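Local coordinates for protein Epf (Streptococcus pyogenes, PDB 4ES8) that acts as a cell-surface adhesin, binding to cells through an N-terminal domain that contains a carbohydrate-binding module, at residues Q83-R88 with L188-K193. Numbering follows the deposited sequence.
With ACT (acetate ion), chain E.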
ATOM      1  N   GLN A  83      17.764   9.227  -1.686  1.00  9.89           N
ATOM      2  CA  GLN A  83      16.807   9.020  -2.762  1.00 10.28           C
ATOM      3  C   GLN A  83      16.945   7.703  -3.475  1.00 11.60           C
ATOM      4  O   GLN A  83      16.033   7.380  -4.236  1.00 11.95           O
ATOM      5  CB  GLN A  83      16.965  10.128  -3.835  1.00 13.53           C
ATOM      6  CG  GLN A  83      16.652  11.529  -3.311  1.00 33.66           C
ATOM      7  CD  GLN A  83      16.539  12.536  -4.427  1.00 62.81           C
ATOM      8  OE1 GLN A  83      17.541  13.064  -4.920  1.00 60.28           O
ATOM      9  NE2 GLN A  83      15.312  12.834  -4.837  1.00 56.96           N
ATOM     10  N   SER A  84      18.044   6.958  -3.289  1.00  6.88           N
ATOM     11  CA  SER A  84      18.271   5.782  -4.134  1.00  7.29           C
ATOM     12  C   SER A  84      18.812   4.585  -3.401  1.00  8.99           C
ATOM     13  O   SER A  84      19.327   4.699  -2.274  1.00  9.32           O
ATOM     14  CB  SER A  84      19.274   6.138  -5.236  1.00  9.40           C
ATOM     15  OG  SER A  84      20.570   6.391  -4.712  1.00 10.64           O
ATOM     16  N   ILE A  85      18.723   3.423  -4.053  1.00  5.90           N
ATOM     17  CA  ILE A  85      19.222   2.178  -3.489  1.00  5.96           C
ATOM     18  C   ILE A  85      19.761   1.362  -4.659  1.00  8.32           C
ATOM     19  O   ILE A  85      19.151   1.355  -5.737  1.00  6.47           O
ATOM     20  CB  ILE A  85      18.113   1.481  -2.663  1.00  8.26           C
ATOM     21  CG1 ILE A  85      18.680   0.362  -1.807  1.00  8.14           C
ATOM     22  CG2 ILE A  85      16.899   1.013  -3.524  1.00  8.35           C
ATOM     23  CD1 ILE A  85      17.695  -0.060  -0.724  1.00  8.13           C
ATOM     24  N   ALA A  86      20.960   0.792  -4.496  1.00  6.69           N
ATOM     25  CA  ALA A  86      21.625   0.146  -5.620  1.00  6.45           C
ATOM     26  C   ALA A  86      22.427  -1.071  -5.221  1.00  8.57           C
ATOM     27  O   ALA A  86      22.898  -1.162  -4.078  1.00  7.15           O
ATOM     28  CB  ALA A  86      22.572   1.157  -6.281  1.00  7.86           C
ATOM     29  N   ALA A  87      22.601  -1.986  -6.201  1.00  6.82           N
ATOM     30  CA  ALA A  87      23.431  -3.181  -6.041  1.00  6.44           C
ATOM     31  C   ALA A  87      24.504  -3.208  -7.102  1.00 10.09           C
ATOM     32  O   ALA A  87      24.282  -2.731  -8.229  1.00  8.35           O
ATOM     33  CB  ALA A  87      22.582  -4.442  -6.146  1.00  7.54           C
ATOM     34  N   ARG A  88      25.657  -3.776  -6.745  1.00  6.47           N
ATOM     35  CA  ARG A  88      26.796  -3.960  -7.638  1.00  6.56           C
ATOM     36  C   ARG A  88      27.202  -5.407  -7.550  1.00 10.94           C
ATOM     37  O   ARG A  88      27.410  -5.913  -6.439  1.00 10.08           O
ATOM     38  CB  ARG A  88      27.968  -3.043  -7.259  1.00  9.34           C
ATOM     39  CG  ARG A  88      29.283  -3.434  -7.946  1.00 10.36           C
ATOM     40  CD  ARG A  88      30.365  -2.382  -7.758  1.00  9.64           C
ATOM     41  NE  ARG A  88      30.020  -1.163  -8.468  1.00 10.12           N
ATOM     42  CZ  ARG A  88      30.654  -0.008  -8.307  1.00 15.03           C
ATOM     43  NH1 ARG A  88      31.727   0.068  -7.521  1.00 13.75           N
ATOM     44  NH2 ARG A  88      30.252   1.070  -8.962  1.00 11.24           N
ATOM     45  N   LEU A 188       8.074  -2.712  -0.694  1.00  6.99           N
ATOM     46  CA  LEU A 188       8.340  -2.881  -2.106  1.00  5.99           C
ATOM     47  C   LEU A 188       9.629  -3.677  -2.164  1.00  8.86           C
ATOM     48  O   LEU A 188      10.634  -3.249  -1.569  1.00  7.96           O
ATOM     49  CB  LEU A 188       8.474  -1.535  -2.850  1.00  6.59           C
ATOM     50  CG  LEU A 188       9.001  -1.648  -4.300  1.00 10.31           C
ATOM     51  CD1 LEU A 188       8.019  -2.404  -5.221  1.00  9.77           C
ATOM     52  CD2 LEU A 188       9.227  -0.274  -4.902  1.00 11.33           C
ATOM     53  N   VAL A 189       9.610  -4.836  -2.822  1.00  5.79           N
ATOM     54  CA  VAL A 189      10.798  -5.673  -2.965  1.00  4.80           C
ATOM     55  C   VAL A 189      11.418  -5.422  -4.329  1.00  8.60           C
ATOM     56  O   VAL A 189      10.762  -5.613  -5.358  1.00  7.53           O
ATOM     57  CB  VAL A 189      10.506  -7.183  -2.749  1.00  7.03           C
ATOM     58  CG1 VAL A 189      11.827  -7.933  -2.509  1.00  6.64           C
ATOM     59  CG2 VAL A 189       9.567  -7.379  -1.563  1.00  6.98           C
ATOM     60  N   LEU A 190      12.664  -4.948  -4.319  1.00  6.45           N
ATOM     61  CA  LEU A 190      13.396  -4.598  -5.553  1.00  6.42           C
ATOM     62  C   LEU A 190      14.456  -5.657  -5.778  1.00  9.39           C
ATOM     63  O   LEU A 190      15.464  -5.684  -5.050  1.00  8.03           O
ATOM     64  CB  LEU A 190      14.028  -3.216  -5.400  1.00  6.48           C
ATOM     65  CG  LEU A 190      12.999  -2.084  -5.244  1.00  8.65           C
ATOM     66  CD1 LEU A 190      13.663  -0.836  -4.734  1.00  9.62           C
ATOM     67  CD2 LEU A 190      12.260  -1.807  -6.560  1.00 11.17           C
ATOM     68  N   LEU A 191      14.198  -6.590  -6.710  1.00  6.90           N
ATOM     69  CA  LEU A 191      15.081  -7.726  -6.916  1.00  6.35           C
ATOM     70  C   LEU A 191      15.861  -7.635  -8.186  1.00  8.46           C
ATOM     71  O   LEU A 191      15.345  -7.192  -9.212  1.00  8.16           O
ATOM     72  CB  LEU A 191      14.290  -9.065  -6.934  1.00  6.24           C
ATOM     73  CG  LEU A 191      13.334  -9.283  -5.757  1.00  9.15           C
ATOM     74  CD1 LEU A 191      11.910  -8.942  -6.156  1.00  9.17           C
ATOM     75  CD2 LEU A 191      13.385 -10.731  -5.281  1.00 11.06           C
ATOM     76  N   SER A 192      17.117  -8.100  -8.129  1.00  5.89           N
ATOM     77  CA  SER A 192      17.927  -8.184  -9.350  1.00  5.44           C
ATOM     78  C   SER A 192      18.747  -9.449  -9.304  1.00  7.95           C
ATOM     79  O   SER A 192      18.909 -10.056  -8.239  1.00  6.30           O
ATOM     80  CB  SER A 192      18.815  -6.952  -9.518  1.00  7.37           C
ATOM     81  OG  SER A 192      19.708  -6.757  -8.434  1.00  7.76           O
ATOM     82  N   LYS A 193      19.249  -9.875 -10.465  1.00  6.84           N
ATOM     83  CA  LYS A 193      20.073 -11.062 -10.473  1.00  7.17           C
ATOM     84  C   LYS A 193      20.991 -11.084 -11.671  1.00  9.63           C
ATOM     85  O   LYS A 193      20.747 -10.386 -12.662  1.00  9.04           O
ATOM     86  CB  LYS A 193      19.213 -12.335 -10.402  1.00 10.16           C
ATOM     87  CG  LYS A 193      18.564 -12.761 -11.695  1.00 11.82           C
ATOM     88  CD  LYS A 193      18.032 -14.198 -11.548  1.00 15.16           C
ATOM     89  CE  LYS A 193      17.075 -14.606 -12.624  1.00 27.30           C
ATOM     90  NZ  LYS A 193      16.489 -15.945 -12.337  1.00 27.78           N
TER
HETATM   91  C   ACT E 503      33.970  -1.567  -5.036  1.00 26.59           C
HETATM   92  O   ACT E 503      34.943  -2.157  -4.519  1.00 27.59           O
HETATM   93  OXT ACT E 503      33.537  -1.903  -6.164  1.00 23.21           O
HETATM   94  CH3 ACT E 503      33.433  -0.340  -4.315  1.00 26.30           C
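Arg88 carries the flat group, meeting an acetate ion rather than residues 188-193: the acetate comes in edge-on, its carbon level with the guanidinium, and NH1 donates a hydrogen bond to OXT over 3.0 Å, with an N-H...O angle of 153°. A bend at chi3 (-68°) turns the guanidinium off the line of the otherwise extended arginine chain. CD of Arg88 lies 3.6 Å from the same OXT. NE forms a salt bridge with Asp203, Trp67 makes a cation-pi contact with the arginine, and Lys90 NZ is hydrogen-bonded to the acetate too, so two basic side chains hold the anion, which probably comes from the crystallisation liquor. Between the two protein segments the contact is small, 84 Å² in all, and no hydrogen bond crosses it. Ile85 and Leu190 supply its apolar part: the gamma methyl CG2 of Ile85 meets the delta methyl CD1 of Leu190 at 3.9 Å, the two side chains passing at a slant. The chi1 of Ile85 (-167°) sets CG2 between the backbone N and the carbonyl carbon, and this is the branch that reaches the leucine. Further along, CB of Ala87 faces OG of Ser192 at 4.3 Å, a loose approach. That buried hydroxyl is hydrogen-bonded to Tyr89 OH, which gives it a polar partner within the packed layer. The backbones stay well apart, 9.2 Å between CA of Ile85 and CA of Leu190, consistent with the packed sheets of a beta sandwich, a fold frequent among carbohydrate-binding modules. Phe101 from strand 97-105 packs on both Ile85 and Ala87, while Phe206 from strand 202-213 touches Leu190. Strand 84-89 runs between 76-80 and 202-213 in one antiparallel sheet; strand 186-194 lies between 97-105 and 127-135 in the other.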